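Local coordinates for uncharacterized protein YJL217W (Saccharomyces cerevisiae, PDB 3O12), which is a cytoplasmic protein that functions in the galactose metabolic pathway via GAL83 and may control the level of the enolase ENO1, at residues A[125-130]-A[159-164]. Numbering follows the deposited sequence.
Sequences LSSVLT and LRIQVS. With EDO (1,2-ethanediol), chain I; EDO (1,2-ethanediol), chain F.
Leu125 lies across from Val163, and Ser127 across from Ile161, with CA atoms 9.0 Å and 8.9 Å apart, on two strands that run in roughly opposite directions in different sheets. This spacing is that of a beta-sandwich: strand 122-131 belongs to one antiparallel sheet and strand 158-164 to the other, and the two segments touch through side chains alone. Alternation along each strand sets which side chains face the other sheet; of these, Leu125 and Ser127 meet Val163 and Ile161, while Ser126 and Val128 serve the other face of their sheet.

Leu125 and Val163 meet tip to tip, CD2 of Leu125 being 3.8 Å from CG1 of Val163. The leucine extends its CG anti to the backbone N (chi1 -172°), and its branched end reaches well into the gap, where the shorter, beta-branched valine meets it. Val163 also touches Val173 on the edge strand 172-177, and Leu125 touches Tyr141.

At the next pair the lengths are reversed. Ile161, with an almost fully extended outer arm (chi2 174°), carries CD1 to 4.0 Å from CB of Ser127, where a small side chain suits the long one opposite. Ile161 also touches Leu112 and Ala114 on strand 110-119, which pairs with strand 122-131. Buried as it is, the Ser127 hydroxyl is satisfied by Arg174 NH1 and by an ethanediol probably taken from the crystallisation liquor. O2 of this ethanediol, chain I, lies 2.6 Å from Ser127 OG. Ser126, facing the other way, has Trp136 NE1 as a hydrogen-bond partner, and its OG also bonds O2 of the ethanediol of chain F at 2.6 Å, an oxygen that lies 3.7 Å from Val128 CG2.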
loop_
_atom_site.group_PDB
_atom_site.type_symbol
_atom_site.label_atom_id
_atom_site.label_comp_id
_atom_site.label_asym_id
_atom_site.label_seq_id
_atom_site.Cartn_x
_atom_site.Cartn_y
_atom_site.Cartn_z
ATOM N N LEU A 125 -6.681 -3.793 9.584
ATOM C CA LEU A 125 -6.606 -3.918 8.136
ATOM C C LEU A 125 -7.430 -2.778 7.565
ATOM O O LEU A 125 -8.623 -2.650 7.830
ATOM C CB LEU A 125 -7.143 -5.269 7.663
ATOM C CG LEU A 125 -6.925 -5.563 6.171
ATOM C CD1 LEU A 125 -5.452 -5.589 5.833
ATOM C CD2 LEU A 125 -7.591 -6.872 5.775
ATOM N N SER A 126 -6.773 -1.950 6.772
ATOM C CA SER A 126 -7.324 -0.676 6.353
ATOM C C SER A 126 -7.093 -0.467 4.871
ATOM O O SER A 126 -6.088 -0.915 4.312
ATOM C CB SER A 126 -6.629 0.434 7.141
ATOM O OG SER A 126 -7.007 1.718 6.693
ATOM N N SER A 127 -8.020 0.214 4.220
ATOM C CA SER A 127 -7.804 0.662 2.855
ATOM C C SER A 127 -8.388 2.040 2.658
ATOM O O SER A 127 -9.398 2.387 3.275
ATOM C CB SER A 127 -8.367 -0.322 1.824
ATOM O OG SER A 127 -9.757 -0.480 1.951
ATOM N N VAL A 128 -7.736 2.830 1.813
ATOM C CA VAL A 128 -8.207 4.162 1.474
ATOM C C VAL A 128 -8.208 4.291 -0.034
ATOM O O VAL A 128 -7.158 4.175 -0.668
ATOM C CB VAL A 128 -7.324 5.259 2.075
ATOM C CG1 VAL A 128 -7.850 6.655 1.670
ATOM C CG2 VAL A 128 -7.274 5.138 3.593
ATOM N N LEU A 129 -9.379 4.505 -0.616
ATOM C CA LEU A 129 -9.526 4.734 -2.040
ATOM C C LEU A 129 -9.769 6.212 -2.245
ATOM O O LEU A 129 -10.730 6.762 -1.702
ATOM C CB LEU A 129 -10.700 3.919 -2.590
ATOM C CG LEU A 129 -10.790 3.775 -4.112
ATOM C CD1 LEU A 129 -11.747 2.650 -4.474
ATOM C CD2 LEU A 129 -11.209 5.071 -4.761
ATOM N N THR A 130 -8.889 6.852 -3.003
ATOM C CA THR A 130 -8.955 8.287 -3.222
ATOM C C THR A 130 -9.259 8.545 -4.680
ATOM O O THR A 130 -8.495 8.176 -5.574
ATOM C CB THR A 130 -7.637 8.946 -2.791
ATOM O OG1 THR A 130 -7.475 8.725 -1.386
ATOM C CG2 THR A 130 -7.645 10.442 -3.072
ATOM N N LEU A 159 -11.029 -2.157 -9.125
ATOM C CA LEU A 159 -9.937 -2.575 -8.267
ATOM C C LEU A 159 -10.415 -3.602 -7.245
ATOM O O LEU A 159 -11.471 -3.442 -6.631
ATOM C CB LEU A 159 -9.318 -1.357 -7.572
ATOM C CG LEU A 159 -8.061 -1.575 -6.725
ATOM C CD1 LEU A 159 -7.192 -0.309 -6.701
ATOM C CD2 LEU A 159 -8.441 -2.008 -5.325
ATOM N N ARG A 160 -9.647 -4.675 -7.071
ATOM C CA ARG A 160 -9.931 -5.692 -6.058
ATOM C C ARG A 160 -8.709 -5.867 -5.177
ATOM O O ARG A 160 -7.598 -6.045 -5.686
ATOM C CB ARG A 160 -10.251 -7.032 -6.714
ATOM C CG ARG A 160 -11.593 -7.113 -7.371
ATOM C CD ARG A 160 -11.821 -8.484 -7.994
ATOM N NE ARG A 160 -11.536 -8.477 -9.427
ATOM C CZ ARG A 160 -10.640 -9.254 -10.026
ATOM N NH1 ARG A 160 -9.924 -10.122 -9.321
ATOM N NH2 ARG A 160 -10.464 -9.164 -11.338
ATOM N N ILE A 161 -8.889 -5.815 -3.868
ATOM C CA ILE A 161 -7.816 -6.055 -2.908
ATOM C C ILE A 161 -8.102 -7.321 -2.137
ATOM O O ILE A 161 -9.215 -7.495 -1.627
ATOM C CB ILE A 161 -7.769 -4.952 -1.840
ATOM C CG1 ILE A 161 -7.674 -3.575 -2.473
ATOM C CG2 ILE A 161 -6.605 -5.192 -0.878
ATOM C CD1 ILE A 161 -7.760 -2.463 -1.455
ATOM N N GLN A 162 -7.104 -8.194 -2.028
ATOM C CA GLN A 162 -7.186 -9.387 -1.198
ATOM C C GLN A 162 -6.009 -9.404 -0.231
ATOM O O GLN A 162 -4.945 -8.821 -0.506
ATOM C CB GLN A 162 -7.147 -10.645 -2.063
ATOM C CG GLN A 162 -8.312 -10.777 -3.027
ATOM C CD GLN A 162 -8.073 -11.853 -4.063
ATOM O OE1 GLN A 162 -8.297 -13.042 -3.816
ATOM N NE2 GLN A 162 -7.613 -11.444 -5.232
ATOM N N VAL A 163 -6.189 -10.076 0.902
ATOM C CA VAL A 163 -5.141 -10.186 1.905
ATOM C C VAL A 163 -4.934 -11.660 2.227
ATOM O O VAL A 163 -5.843 -12.470 2.041
ATOM C CB VAL A 163 -5.517 -9.389 3.182
ATOM C CG1 VAL A 163 -6.755 -9.993 3.855
ATOM C CG2 VAL A 163 -4.368 -9.337 4.162
ATOM N N SER A 164 -3.744 -12.015 2.695
ATOM C CA SER A 164 -3.506 -13.398 3.100
ATOM C C SER A 164 -2.529 -13.496 4.261
ATOM O O SER A 164 -1.570 -12.733 4.340
ATOM C CB SER A 164 -2.986 -14.210 1.913
ATOM O OG SER A 164 -2.782 -15.568 2.288
HETATM C C1 EDO I . -10.828 -3.529 5.620
HETATM O O1 EDO I . -12.180 -3.818 5.251
HETATM C C2 EDO I . -10.404 -2.213 4.979
HETATM O O2 EDO I . -10.851 -2.180 3.620
HETATM C C1 EDO F . -3.295 1.754 4.497
HETATM O O1 EDO F . -2.891 1.040 5.674
HETATM C C2 EDO F . -4.776 2.117 4.565
HETATM O O2 EDO F . -4.977 3.030 5.645
#